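Local structure of beta-fructofuranosidase (Arthrobacter, 3WPU) at residues 48-53 with 397-402; 91-96 with 118-123; 354-359 with 366-371; 424-429 with 483-488. The protein belongs to the levansucrase/invertase family, whose members carry a catalytic domain built as a five-bladed beta-propeller. All coordinates share one frame; numbering follows the deposited sequence. Where two conformers were deposited one is given.

Contact 1 of 4, residues 48-53 with 397-402; sequences ENSMPA and TNLNFL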
loop_
_atom_site.group_PDB
_atom_site.type_symbol
_atom_site.label_atom_id
_atom_site.label_comp_id
_atom_site.label_asym_id
_atom_site.label_seq_id
_atom_site.Cartn_x
_atom_site.Cartn_y
_atom_site.Cartn_z
ATOM N N GLU A 48 -4.529 -3.336 -26.989
ATOM C CA GLU A 48 -3.879 -4.538 -26.501
ATOM C C GLU A 48 -2.743 -4.142 -25.575
ATOM O O GLU A 48 -2.211 -3.052 -25.699
ATOM C CB GLU A 48 -3.362 -5.375 -27.655
ATOM C CG GLU A 48 -4.511 -5.796 -28.572
ATOM C CD GLU A 48 -4.159 -6.908 -29.533
ATOM O OE1 GLU A 48 -5.010 -7.181 -30.425
ATOM O OE2 GLU A 48 -3.059 -7.500 -29.421
ATOM N N ASN A 49 -2.433 -5.011 -24.626
ATOM C CA ASN A 49 -1.287 -4.826 -23.725
ATOM C C ASN A 49 0.034 -4.880 -24.489
ATOM O O ASN A 49 0.234 -5.770 -25.318
ATOM C CB ASN A 49 -1.335 -5.943 -22.694
ATOM C CG ASN A 49 -0.284 -5.806 -21.624
ATOM O OD1 ASN A 49 0.153 -4.713 -21.285
ATOM N ND2 ASN A 49 0.095 -6.932 -21.064
ATOM N N SER A 50 0.931 -3.929 -24.205
ATOM C CA SER A 50 2.275 -3.920 -24.785
ATOM C C SER A 50 3.355 -4.393 -23.815
ATOM O O SER A 50 4.510 -4.516 -24.226
ATOM C CB SER A 50 2.651 -2.529 -25.299
ATOM O OG SER A 50 2.916 -1.592 -24.258
ATOM N N MET A 51 2.992 -4.612 -22.557
ATOM C CA MET A 51 3.976 -4.968 -21.509
ATOM C C MET A 51 4.074 -6.479 -21.388
ATOM O O MET A 51 3.150 -7.206 -21.777
ATOM C CB MET A 51 3.586 -4.336 -20.160
ATOM C CG MET A 51 3.477 -2.811 -20.181
ATOM S SD MET A 51 4.905 -1.961 -20.873
ATOM C CE MET A 51 6.142 -2.178 -19.576
ATOM N N PRO A 52 5.185 -6.978 -20.835
ATOM C CA PRO A 52 5.319 -8.427 -20.739
ATOM C C PRO A 52 4.293 -9.022 -19.780
ATOM O O PRO A 52 3.963 -8.424 -18.747
ATOM C CB PRO A 52 6.742 -8.613 -20.187
ATOM C CG PRO A 52 7.461 -7.374 -20.596
ATOM C CD PRO A 52 6.424 -6.295 -20.453
ATOM N N ALA A 53 3.779 -10.198 -20.127
ATOM C CA ALA A 53 2.714 -10.825 -19.343
ATOM C C ALA A 53 3.171 -11.113 -17.918
ATOM O O ALA A 53 2.386 -10.996 -16.970
ATOM C CB ALA A 53 2.236 -12.105 -20.018
ATOM N N THR A 397 -1.571 -2.388 -20.323
ATOM C CA THR A 397 -1.201 -1.055 -20.761
ATOM C C THR A 397 -0.528 -1.135 -22.120
ATOM O O THR A 397 0.397 -1.920 -22.313
ATOM C CB THR A 397 -0.159 -0.436 -19.770
ATOM O OG1 THR A 397 -0.754 -0.264 -18.485
ATOM C CG2 THR A 397 0.350 0.926 -20.270
ATOM N N ASN A 398 -1.018 -0.333 -23.074
ATOM C CA ASN A 398 -0.302 -0.131 -24.314
ATOM C C ASN A 398 0.461 1.168 -24.277
ATOM O O ASN A 398 -0.131 2.240 -24.416
ATOM C CB ASN A 398 -1.257 -0.141 -25.527
ATOM C CG ASN A 398 -0.499 -0.361 -26.839
ATOM O OD1 ASN A 398 0.621 0.120 -26.995
ATOM N ND2 ASN A 398 -1.104 -1.098 -27.782
ATOM N N LEU A 399 1.784 1.089 -24.088
ATOM C CA LEU A 399 2.598 2.312 -23.982
ATOM C C LEU A 399 2.710 3.065 -25.297
ATOM O O LEU A 399 3.130 4.220 -25.296
ATOM C CB LEU A 399 3.993 2.028 -23.412
ATOM C CG LEU A 399 4.067 1.650 -21.932
ATOM C CD1 LEU A 399 5.537 1.473 -21.574
ATOM C CD2 LEU A 399 3.405 2.658 -21.004
ATOM N N ASN A 400 2.293 2.427 -26.402
ATOM C CA ASN A 400 2.277 3.071 -27.707
ATOM C C ASN A 400 1.115 4.042 -27.889
ATOM O O ASN A 400 1.069 4.753 -28.889
ATOM C CB ASN A 400 2.260 2.032 -28.833
ATOM C CG ASN A 400 3.378 1.024 -28.687
ATOM O OD1 ASN A 400 3.140 -0.164 -28.437
ATOM N ND2 ASN A 400 4.589 1.498 -28.792
ATOM N N PHE A 401 0.201 4.092 -26.926
ATOM C CA PHE A 401 -0.929 5.013 -26.956
ATOM C C PHE A 401 -1.021 5.801 -25.658
ATOM O O PHE A 401 -0.471 5.395 -24.608
ATOM C CB PHE A 401 -2.223 4.243 -27.244
ATOM C CG PHE A 401 -2.213 3.558 -28.578
ATOM C CD1 PHE A 401 -2.501 4.275 -29.730
ATOM C CD2 PHE A 401 -1.877 2.227 -28.693
ATOM C CE1 PHE A 401 -2.460 3.666 -30.968
ATOM C CE2 PHE A 401 -1.842 1.605 -29.923
ATOM C CZ PHE A 401 -2.134 2.323 -31.068
ATOM N N LEU A 402 -1.649 6.970 -25.750
ATOM C CA LEU A 402 -1.840 7.836 -24.598
ATOM C C LEU A 402 -2.591 7.075 -23.488
ATOM O O LEU A 402 -3.416 6.199 -23.751
ATOM C CB LEU A 402 -2.611 9.103 -24.990
ATOM C CG LEU A 402 -1.938 10.016 -26.040
ATOM C CD1 LEU A 402 -2.847 11.194 -26.347
ATOM C CD2 LEU A 402 -0.589 10.511 -25.547
#
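Asn49 and Ser50, in an Asx turn, bond Thr397 and Leu399 beside a second Asx turn headed by Asn398, where two loops join, one between helix 30-38 and strand 72-81, the other between strands 391-394 and 423-425. Neither segment is regular, and the end-to-end directions of residues 48-51 and 397-400 lie 96° apart, so the union rests on individual bonds rather than on strand pairing. Asn49 carries two of them on one atom: OD1 accepts Met51 N at 3.1 Å, closing its own turn, and Thr397 N at 3.1 Å, an almost straight bond (172° at the hydrogen). The two donors come from opposite faces of the amide plane, a grip that should fix the rotation of the group. CG lies anti to the backbone N (chi1 -175°) and beside the carbonyl carbon, which brings OD1 to Thr397 although CB points away from the other loop. Thr397 answers through its carbonyl, whose O takes Ser50 N at 2.8 Å. Ser50 OG in turn accepts Leu399 N at 2.9 Å and also bonds Ser40 OG, which ties the 397-402 loop to the chain just after helix 30-38. The second Asx turn, Asn400 N to Asn398 OD1 at 2.9 Å, lies within a type I turn spanning Asn398 to Phe401, while Asn398 ND2 is held by Ala44 O. Beside this polar network is a small apolar patch: Met51, bent at chi2 and chi3, crosses Leu399 at a slant and lays SD 3.6 Å from Leu399 CD1.

Contact 2 of 4, residues 91-96 with 118-123; sequences NGWEII and YFYRPA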
loop_
_atom_site.group_PDB
_atom_site.type_symbol
_atom_site.label_atom_id
_atom_site.label_comp_id
_atom_site.label_asym_id
_atom_site.label_seq_id
_atom_site.Cartn_x
_atom_site.Cartn_y
_atom_site.Cartn_z
ATOM N N ASN A 91 -10.478 -13.592 17.372
ATOM C CA ASN A 91 -11.612 -14.363 17.849
ATOM C C ASN A 91 -12.573 -14.805 16.750
ATOM O O ASN A 91 -13.783 -14.706 16.894
ATOM C CB ASN A 91 -12.302 -13.610 18.978
ATOM C CG ASN A 91 -11.458 -13.590 20.237
ATOM O OD1 ASN A 91 -10.324 -14.038 20.228
ATOM N ND2 ASN A 91 -12.010 -13.072 21.320
ATOM N N GLY A 92 -11.998 -15.321 15.664
ATOM C CA GLY A 92 -12.744 -15.935 14.592
ATOM C C GLY A 92 -13.131 -15.017 13.463
ATOM O O GLY A 92 -13.838 -15.444 12.558
ATOM N N TRP A 93 -12.664 -13.771 13.490
ATOM C CA TRP A 93 -13.063 -12.780 12.470
ATOM C C TRP A 93 -11.860 -12.131 11.787
ATOM O O TRP A 93 -10.989 -11.565 12.464
ATOM C CB TRP A 93 -13.884 -11.665 13.102
ATOM C CG TRP A 93 -15.148 -12.115 13.716
ATOM C CD1 TRP A 93 -15.355 -12.422 15.025
ATOM C CD2 TRP A 93 -16.406 -12.284 13.054
ATOM N NE1 TRP A 93 -16.657 -12.789 15.224
ATOM C CE2 TRP A 93 -17.328 -12.714 14.026
ATOM C CE3 TRP A 93 -16.837 -12.150 11.733
ATOM C CZ2 TRP A 93 -18.656 -12.984 13.723
ATOM C CZ3 TRP A 93 -18.163 -12.418 11.436
ATOM C CH2 TRP A 93 -19.056 -12.823 12.419
ATOM N N GLU A 94 -11.823 -12.197 10.457
ATOM C CA GLU A 94 -10.851 -11.409 9.675
ATOM C C GLU A 94 -11.390 -9.972 9.710
ATOM O O GLU A 94 -12.602 -9.775 9.602
ATOM C CB GLU A 94 -10.728 -11.895 8.236
ATOM C CG GLU A 94 -10.078 -13.254 8.113
ATOM C CD GLU A 94 -9.879 -13.727 6.698
ATOM O OE1 GLU A 94 -10.534 -13.214 5.752
ATOM O OE2 GLU A 94 -9.072 -14.665 6.525
ATOM N N ILE A 95 -10.485 -8.997 9.852
ATOM C CA ILE A 95 -10.810 -7.587 9.995
ATOM C C ILE A 95 -9.894 -6.793 9.063
ATOM O O ILE A 95 -8.673 -6.972 9.066
ATOM C CB ILE A 95 -10.588 -7.089 11.446
ATOM C CG1 ILE A 95 -11.561 -7.764 12.412
ATOM C CG2 ILE A 95 -10.714 -5.563 11.515
ATOM C CD1 ILE A 95 -11.146 -7.654 13.858
ATOM N N ILE A 96 -10.500 -5.929 8.253
ATOM C CA ILE A 96 -9.745 -5.008 7.392
ATOM C C ILE A 96 -10.201 -3.578 7.617
ATOM O O ILE A 96 -11.338 -3.323 8.069
ATOM C CB ILE A 96 -9.847 -5.372 5.910
ATOM C CG1 ILE A 96 -11.306 -5.306 5.457
ATOM C CG2 ILE A 96 -9.196 -6.736 5.666
ATOM C CD1 ILE A 96 -11.527 -5.541 3.971
ATOM N N TYR A 118 -14.231 0.046 8.447
ATOM C CA TYR A 118 -13.740 -1.318 8.580
ATOM C C TYR A 118 -14.744 -2.343 8.118
ATOM O O TYR A 118 -15.943 -2.071 8.062
ATOM C CB TYR A 118 -13.270 -1.603 10.007
ATOM C CG TYR A 118 -14.373 -1.674 11.057
ATOM C CD1 TYR A 118 -14.805 -2.906 11.537
ATOM C CD2 TYR A 118 -14.949 -0.531 11.588
ATOM C CE1 TYR A 118 -15.794 -2.997 12.492
ATOM C CE2 TYR A 118 -15.955 -0.620 12.559
ATOM C CZ TYR A 118 -16.344 -1.870 13.012
ATOM O OH TYR A 118 -17.319 -2.038 13.978
ATOM N N PHE A 119 -14.234 -3.512 7.733
ATOM C CA PHE A 119 -15.069 -4.636 7.318
ATOM C C PHE A 119 -14.615 -5.849 8.112
ATOM O O PHE A 119 -13.477 -5.891 8.600
ATOM C CB PHE A 119 -14.922 -4.939 5.827
ATOM C CG PHE A 119 -15.441 -3.874 4.879
ATOM C CD1 PHE A 119 -16.694 -4.016 4.302
ATOM C CD2 PHE A 119 -14.664 -2.789 4.516
ATOM C CE1 PHE A 119 -17.168 -3.080 3.390
ATOM C CE2 PHE A 119 -15.127 -1.848 3.602
ATOM C CZ PHE A 119 -16.396 -1.992 3.057
ATOM N N TYR A 120 -15.491 -6.842 8.237
ATOM C CA TYR A 120 -15.138 -8.109 8.867
ATOM C C TYR A 120 -15.868 -9.279 8.221
ATOM O O TYR A 120 -16.918 -9.104 7.549
ATOM C CB TYR A 120 -15.397 -8.051 10.364
ATOM C CG TYR A 120 -16.821 -7.743 10.748
ATOM C CD1 TYR A 120 -17.745 -8.761 10.927
ATOM C CD2 TYR A 120 -17.228 -6.424 10.971
ATOM C CE1 TYR A 120 -19.051 -8.476 11.299
ATOM C CE2 TYR A 120 -18.530 -6.133 11.324
ATOM C CZ TYR A 120 -19.423 -7.152 11.501
ATOM O OH TYR A 120 -20.723 -6.837 11.873
ATOM N N ARG A 121 -15.290 -10.462 8.367
ATOM C CA ARG A 121 -15.908 -11.687 7.860
ATOM C C ARG A 121 -15.352 -12.862 8.639
ATOM O O ARG A 121 -14.283 -12.754 9.237
ATOM C CB ARG A 121 -15.668 -11.859 6.357
ATOM C CG ARG A 121 -14.242 -12.218 5.982
ATOM C CD ARG A 121 -14.035 -12.293 4.475
ATOM N NE ARG A 121 -12.638 -12.622 4.171
ATOM C CZ ARG A 121 -12.147 -12.783 2.950
ATOM N NH1 ARG A 121 -12.916 -12.656 1.879
ATOM N NH2 ARG A 121 -10.862 -13.037 2.800
ATOM N N PRO A 122 -16.064 -13.991 8.624
ATOM C CA PRO A 122 -15.568 -15.168 9.336
ATOM C C PRO A 122 -14.197 -15.631 8.822
ATOM O O PRO A 122 -13.945 -15.683 7.614
ATOM C CB PRO A 122 -16.630 -16.228 9.034
ATOM C CG PRO A 122 -17.867 -15.442 8.730
ATOM C CD PRO A 122 -17.353 -14.251 7.970
ATOM N N ALA A 123 -13.321 -15.964 9.755
ATOM C CA ALA A 123 -12.024 -16.515 9.442
ATOM C C ALA A 123 -12.127 -17.977 8.957
ATOM O O ALA A 123 -13.103 -18.682 9.242
ATOM C CB ALA A 123 -11.121 -16.433 10.673
#
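Trp93 to Ile96 and Tyr118 to Pro122 pair as neighbouring antiparallel strands, their axes 4.5 Å apart at closest and their directions 160° apart. Hydrogen-bonded pairs Glu94-Arg121 and Ile96-Phe119 set the register; non-hydrogen-bonded Ile95-Tyr120 lies between them and Trp93-Pro122 beyond Glu94-Arg121, and past the pairing Ala123 N still reaches Gly92 O at 2.9 Å. On the face of Glu94 and Ile96, the salt bridge dominates. Glu94 OE1 receives both Arg121 NE, at 2.7 Å, and Arg121 NH2, at 3.0 Å. Both contacts fall within about 5° of the guanidinium plane, so the carboxylate oxygen sits at its edge, with NH2 on the syn lone pair of OE1. Arg121 runs straight from CG to NE, and this extension carries the guanidinium up from the same face to the Glu94 carboxylate. Farther along, Ile96 CG1 packs on Phe119 CB at 3.7 Å. On the opposite face, that of Ile95 and Tyr120, Tyr120 turns its edge to the face of the Trp93 six-membered ring in an offset edge-to-face pair, with ring planes at 87° and Tyr120 CD1 3.6 Å from Trp93 CE3; the two side chains run alongside each other in the same direction, and Val214 touches both. The polar groups have further partners: Asp483 forms a second salt bridge with Arg121 NH2, Gly134 O takes NH1, and Ala486 N binds Glu94 OE2. The carboxylates of Glu94 and Asp483 would thus balance the buried charge of Arg121, with Arg130 also close by, while both Glu94 oxygens are engaged and probably keep their orientation.

Contact 3 of 4, residues 354-359 with 366-371; sequences ISHRGT and GPEGVY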
loop_
_atom_site.group_PDB
_atom_site.type_symbol
_atom_site.label_atom_id
_atom_site.label_comp_id
_atom_site.label_asym_id
_atom_site.label_seq_id
_atom_site.Cartn_x
_atom_site.Cartn_y
_atom_site.Cartn_z
ATOM N N ILE A 354 3.660 2.016 -5.216
ATOM C CA ILE A 354 2.652 2.135 -6.276
ATOM C C ILE A 354 2.822 3.464 -6.988
ATOM O O ILE A 354 3.053 4.473 -6.329
ATOM C CB ILE A 354 1.240 2.097 -5.644
ATOM C CG1 ILE A 354 1.156 1.034 -4.512
ATOM C CG2 ILE A 354 0.206 1.885 -6.729
ATOM C CD1 ILE A 354 1.525 -0.366 -4.912
ATOM N N SER A 355 2.613 3.501 -8.321
ATOM C CA SER A 355 2.686 4.746 -9.063
ATOM C C SER A 355 1.676 4.765 -10.192
ATOM O O SER A 355 1.273 3.709 -10.679
ATOM C CB SER A 355 4.072 4.959 -9.643
ATOM O OG SER A 355 4.322 6.322 -9.862
ATOM N N HIS A 356 1.320 5.973 -10.600
ATOM C CA HIS A 356 0.421 6.197 -11.739
ATOM C C HIS A 356 1.246 6.415 -13.001
ATOM O O HIS A 356 2.381 6.865 -12.949
ATOM C CB HIS A 356 -0.398 7.447 -11.512
ATOM C CG HIS A 356 -1.418 7.334 -10.419
ATOM N ND1 HIS A 356 -2.453 6.426 -10.444
ATOM C CD2 HIS A 356 -1.565 8.040 -9.275
ATOM C CE1 HIS A 356 -3.210 6.600 -9.375
ATOM N NE2 HIS A 356 -2.672 7.554 -8.636
ATOM N N ARG A 357 0.653 6.163 -14.166
ATOM C CA ARG A 357 1.342 6.431 -15.414
ATOM C C ARG A 357 1.584 7.926 -15.591
ATOM O O ARG A 357 2.680 8.337 -16.001
ATOM C CB ARG A 357 0.531 5.899 -16.598
ATOM C CG ARG A 357 1.158 6.226 -17.936
ATOM C CD ARG A 357 0.588 5.377 -19.069
ATOM N NE ARG A 357 1.284 5.628 -20.329
ATOM C CZ ARG A 357 0.822 5.276 -21.532
ATOM N NH1 ARG A 357 -0.331 4.630 -21.663
ATOM N NH2 ARG A 357 1.524 5.563 -22.619
ATOM N N GLY A 358 0.554 8.731 -15.317
ATOM C CA GLY A 358 0.636 10.199 -15.504
ATOM C C GLY A 358 1.628 10.955 -14.630
ATOM O O GLY A 358 1.950 12.109 -14.908
ATOM N N THR A 359 2.100 10.331 -13.561
ATOM C CA THR A 359 3.039 10.961 -12.666
ATOM C C THR A 359 4.488 10.765 -13.099
ATOM O O THR A 359 5.377 11.336 -12.484
ATOM C CB THR A 359 2.867 10.417 -11.238
ATOM O OG1 THR A 359 2.836 8.995 -11.292
ATOM C CG2 THR A 359 1.593 10.917 -10.622
ATOM N N GLY A 366 5.311 4.504 -18.097
ATOM C CA GLY A 366 5.142 3.163 -17.564
ATOM C C GLY A 366 3.707 2.934 -17.145
ATOM O O GLY A 366 2.938 3.889 -17.044
ATOM N N PRO A 367 3.362 1.675 -16.836
ATOM C CA PRO A 367 1.996 1.369 -16.436
ATOM C C PRO A 367 1.644 1.863 -15.050
ATOM O O PRO A 367 2.514 2.015 -14.175
ATOM C CB PRO A 367 1.959 -0.170 -16.459
ATOM C CG PRO A 367 3.378 -0.594 -16.280
ATOM C CD PRO A 367 4.216 0.467 -16.907
ATOM N N GLU A 368 0.360 2.033 -14.805
ATOM C CA GLU A 368 -0.141 2.101 -13.430
ATOM C C GLU A 368 0.209 0.822 -12.687
ATOM O O GLU A 368 0.123 -0.251 -13.279
ATOM C CB GLU A 368 -1.665 2.155 -13.442
ATOM C CG GLU A 368 -2.256 3.357 -14.163
ATOM C CD GLU A 368 -2.450 4.582 -13.277
ATOM O OE1 GLU A 368 -2.957 4.455 -12.161
ATOM O OE2 GLU A 368 -2.142 5.700 -13.712
ATOM N N GLY A 369 0.628 0.891 -11.421
ATOM C CA GLY A 369 0.724 -0.327 -10.630
ATOM C C GLY A 369 1.912 -0.402 -9.705
ATOM O O GLY A 369 2.404 0.625 -9.242
ATOM N N VAL A 370 2.329 -1.627 -9.450
ATOM C CA VAL A 370 3.345 -1.900 -8.437
ATOM C C VAL A 370 4.742 -1.855 -9.006
ATOM O O VAL A 370 5.075 -2.594 -9.938
ATOM C CB VAL A 370 3.151 -3.316 -7.811
ATOM C CG1 VAL A 370 4.184 -3.527 -6.703
ATOM C CG2 VAL A 370 1.729 -3.492 -7.303
ATOM N N TYR A 371 5.585 -1.077 -8.336
ATOM C CA TYR A 371 7.004 -1.007 -8.620
ATOM C C TYR A 371 7.701 -1.555 -7.395
ATOM O O TYR A 371 7.173 -1.455 -6.283
ATOM C CB TYR A 371 7.404 0.437 -8.966
ATOM C CG TYR A 371 6.820 0.820 -10.312
ATOM C CD1 TYR A 371 5.513 1.242 -10.416
ATOM C CD2 TYR A 371 7.562 0.654 -11.478
ATOM C CE1 TYR A 371 4.954 1.557 -11.645
ATOM C CE2 TYR A 371 7.012 0.952 -12.715
ATOM C CZ TYR A 371 5.705 1.364 -12.796
ATOM O OH TYR A 371 5.199 1.655 -14.060
HETATM O O HOH W 1 -2.208 8.037 -15.016
#
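Backbone pairing joins Ser355 to Gly369: reciprocal bonds, N to O at 3.0 Å in each direction between these two residues, make them an antiparallel hydrogen-bonded pair. They link strands 348-355 and 369-375, neighbours in an antiparallel sheet consistent with a propeller blade. At the next pair, Ile354 CD1 reaches Val370 CG2 at 3.9 Å, and Ser355 CB packs against Tyr371. Past the strand ends, side-chain polar bonds take over, centred on the Glu368 carboxylate. Glu368 bends sharply at chi2 (-89°), which turns its oxygens back toward the 356-358 backbone. OE1 accepts His356 ND1 at 2.7 Å; the bond is nearly straight, at 171°, lies in the imidazole plane and meets the oxygen on its syn side. OE2 takes Arg357 N at 2.9 Å from above the carboxylate plane, plus a water that accepts Gly358 N. Close packing accounts for the rest: the Arg357 aliphatic chain lies against Gly366 O, with CG at 3.1 Å, and that carbonyl is buried with no polar partner. The guanidinium continues to Asp365 and to Phe401 O. The Tyr421 ring stacks on the imidazole of His356, and a bound glycerol is about 6 Å from that side chain. The ND1 bond, with the Tyr421 stack, should restrict the rotation of the imidazole, and the same carboxylate tethers the backbone after the strand. One acidic side chain probably helps orient both ring and loop.

Contact 4 of 4, residues 424-429 with 483-488; sequences YVMPGG and DIPANK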
loop_
_atom_site.group_PDB
_atom_site.type_symbol
_atom_site.label_atom_id
_atom_site.label_comp_id
_atom_site.label_asym_id
_atom_site.label_seq_id
_atom_site.Cartn_x
_atom_site.Cartn_y
_atom_site.Cartn_z
ATOM N N TYR A 424 -1.438 -3.827 -2.477
ATOM C CA TYR A 424 -0.774 -4.160 -1.224
ATOM C C TYR A 424 -0.359 -5.610 -1.301
ATOM O O TYR A 424 -1.182 -6.484 -1.570
ATOM C CB TYR A 424 -1.744 -3.912 -0.061
ATOM C CG TYR A 424 -1.135 -4.281 1.267
ATOM C CD1 TYR A 424 -0.297 -3.403 1.941
ATOM C CD2 TYR A 424 -1.378 -5.521 1.819
ATOM C CE1 TYR A 424 0.314 -3.759 3.129
ATOM C CE2 TYR A 424 -0.788 -5.888 3.026
ATOM C CZ TYR A 424 0.031 -5.015 3.682
ATOM O OH TYR A 424 0.631 -5.347 4.899
ATOM N N VAL A 425 0.939 -5.865 -1.055
ATOM C CA VAL A 425 1.510 -7.204 -1.153
ATOM C C VAL A 425 1.423 -7.902 0.211
ATOM O O VAL A 425 1.924 -7.392 1.214
ATOM C CB VAL A 425 2.988 -7.160 -1.626
ATOM C CG1 VAL A 425 3.479 -8.565 -1.900
ATOM C CG2 VAL A 425 3.118 -6.276 -2.871
ATOM N N MET A 426 0.777 -9.063 0.200
ATOM C CA MET A 426 0.449 -9.849 1.368
ATOM C C MET A 426 1.365 -11.057 1.421
ATOM O O MET A 426 2.046 -11.382 0.445
ATOM C CB MET A 426 -1.006 -10.313 1.264
ATOM C CG MET A 426 -1.944 -9.149 1.066
ATOM S SD MET A 426 -3.715 -9.513 1.156
ATOM C CE MET A 426 -3.910 -10.532 -0.313
ATOM N N PRO A 427 1.354 -11.765 2.554
ATOM C CA PRO A 427 2.205 -12.943 2.657
ATOM C C PRO A 427 1.974 -13.952 1.525
ATOM O O PRO A 427 0.833 -14.128 1.036
ATOM C CB PRO A 427 1.823 -13.512 4.023
ATOM C CG PRO A 427 1.423 -12.299 4.804
ATOM C CD PRO A 427 0.618 -11.505 3.804
ATOM N N GLY A 428 3.081 -14.536 1.058
ATOM C CA GLY A 428 3.060 -15.472 -0.055
ATOM C C GLY A 428 2.892 -14.831 -1.422
ATOM O O GLY A 428 2.604 -15.516 -2.398
ATOM N N GLY A 429 3.088 -13.520 -1.498
ATOM C CA GLY A 429 3.039 -12.813 -2.760
ATOM C C GLY A 429 1.653 -12.589 -3.282
ATOM O O GLY A 429 1.516 -12.229 -4.446
ATOM N N ASP A 483 -10.255 -10.759 -1.526
ATOM C CA ASP A 483 -9.694 -11.755 -0.640
ATOM C C ASP A 483 -8.450 -11.202 0.068
ATOM O O ASP A 483 -7.397 -11.029 -0.548
ATOM C CB ASP A 483 -9.359 -13.035 -1.417
ATOM C CG ASP A 483 -8.974 -14.186 -0.508
ATOM O OD1 ASP A 483 -9.367 -14.164 0.675
ATOM O OD2 ASP A 483 -8.312 -15.136 -1.000
ATOM N N ILE A 484 -8.580 -10.958 1.369
ATOM C CA ILE A 484 -7.486 -10.490 2.201
ATOM C C ILE A 484 -7.345 -11.475 3.382
ATOM O O ILE A 484 -7.895 -11.264 4.468
ATOM C CB ILE A 484 -7.735 -9.043 2.655
ATOM C CG1 ILE A 484 -7.812 -8.138 1.420
ATOM C CG2 ILE A 484 -6.627 -8.605 3.614
ATOM C CD1 ILE A 484 -7.954 -6.661 1.693
ATOM N N PRO A 485 -6.673 -12.590 3.136
ATOM C CA PRO A 485 -6.738 -13.686 4.089
ATOM C C PRO A 485 -5.797 -13.534 5.276
ATOM O O PRO A 485 -4.660 -13.060 5.135
ATOM C CB PRO A 485 -6.313 -14.897 3.235
ATOM C CG PRO A 485 -5.442 -14.338 2.195
ATOM C CD PRO A 485 -5.928 -12.950 1.917
ATOM N N ALA A 486 -6.241 -14.005 6.436
ATOM C CA ALA A 486 -5.407 -14.015 7.642
ATOM C C ALA A 486 -4.591 -15.300 7.661
ATOM O O ALA A 486 -5.136 -16.373 7.407
ATOM C CB ALA A 486 -6.279 -13.922 8.879
ATOM N N ASN A 487 -3.294 -15.193 7.953
ATOM C CA ASN A 487 -2.456 -16.376 8.168
ATOM C C ASN A 487 -2.092 -16.571 9.636
ATOM O O ASN A 487 -1.467 -17.568 9.993
ATOM C CB ASN A 487 -1.192 -16.330 7.292
ATOM C CG ASN A 487 -0.308 -15.152 7.608
ATOM O OD1 ASN A 487 -0.737 -13.996 7.515
ATOM N ND2 ASN A 487 0.937 -15.423 7.981
ATOM N N LYS A 488 -2.516 -15.648 10.490
ATOM C CA LYS A 488 -2.390 -15.822 11.937
ATOM C C LYS A 488 -3.745 -15.534 12.560
ATOM O O LYS A 488 -4.519 -14.736 12.049
ATOM C CB LYS A 488 -1.335 -14.898 12.525
ATOM C CG LYS A 488 0.065 -15.139 11.992
ATOM C CD LYS A 488 0.654 -16.470 12.428
ATOM C CE LYS A 488 2.113 -16.580 12.006
ATOM N NZ LYS A 488 2.644 -17.960 12.214
#
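Met426 makes most of this contact, reaching across to Asp483, Ile484 and Pro485 from the 424-429 segment, while Pro427 meets Asn487 beside it. No hydrogen bond crosses, and the nearest CA atoms stand 8.0 Å apart, so side chains of residues 424-429 reach over, touching side chains and one carbonyl. Met426 extends through chi2 and then bends at chi3 (-67°). SD thereby lies 3.9 Å from Ile484 CG2, and the methyl CE turns toward the opposite backbone, 3.5 Å from Asp483 O and 3.9 Å from Pro485 CD. Its chain crosses those of Ile484 and Pro485 at about a right angle. Pro427 CG approaches Asn487 OD1 at 3.9 Å. A second shell sets these groups in place. Asp483 is tied by OD1 to Arg121 and by its carbonyl to Thr453 OG1. Asn487 uses OD1 to accept Gln87 N and ND2 to reach Asn86 OD1, and the side chains of Met426 and Pro427 also touch Gln87. Behind Met426, Gly428 and Gly429 take positive phi values in the turn leading into strand 430-434, completing a beta-hairpin, and Gln432 of that strand touches both Met426 and Ile484. The join is thus van der Waals in kind, the thioether setting its sulfur against an isoleucine methyl and its own methyl against a proline ring, while the polar bonds that fix the 483-488 loop are made elsewhere in the chain.

How the contacts relate
Contact 3 is the most buried of the four; the others are partly buried, and contact 1 has its centre about 24 Å from that of the chain. Contacts 2 and 3 both pair antiparallel strands, in different sheets on opposite sides of the chain's centre, and each adds a carboxylate. In contact 2 it meets an arginine, in contact 3 a histidine and a backbone amide, with a second amide through a water. Contacts 1 and 4 join loops or turns, the first mainly by hydrogen bonds, the second by van der Waals contact with none across. The four form two touching pairs: Arg357 joins 3 to 1 at Phe401 O, and Arg121 and Glu94 join 2 to 4.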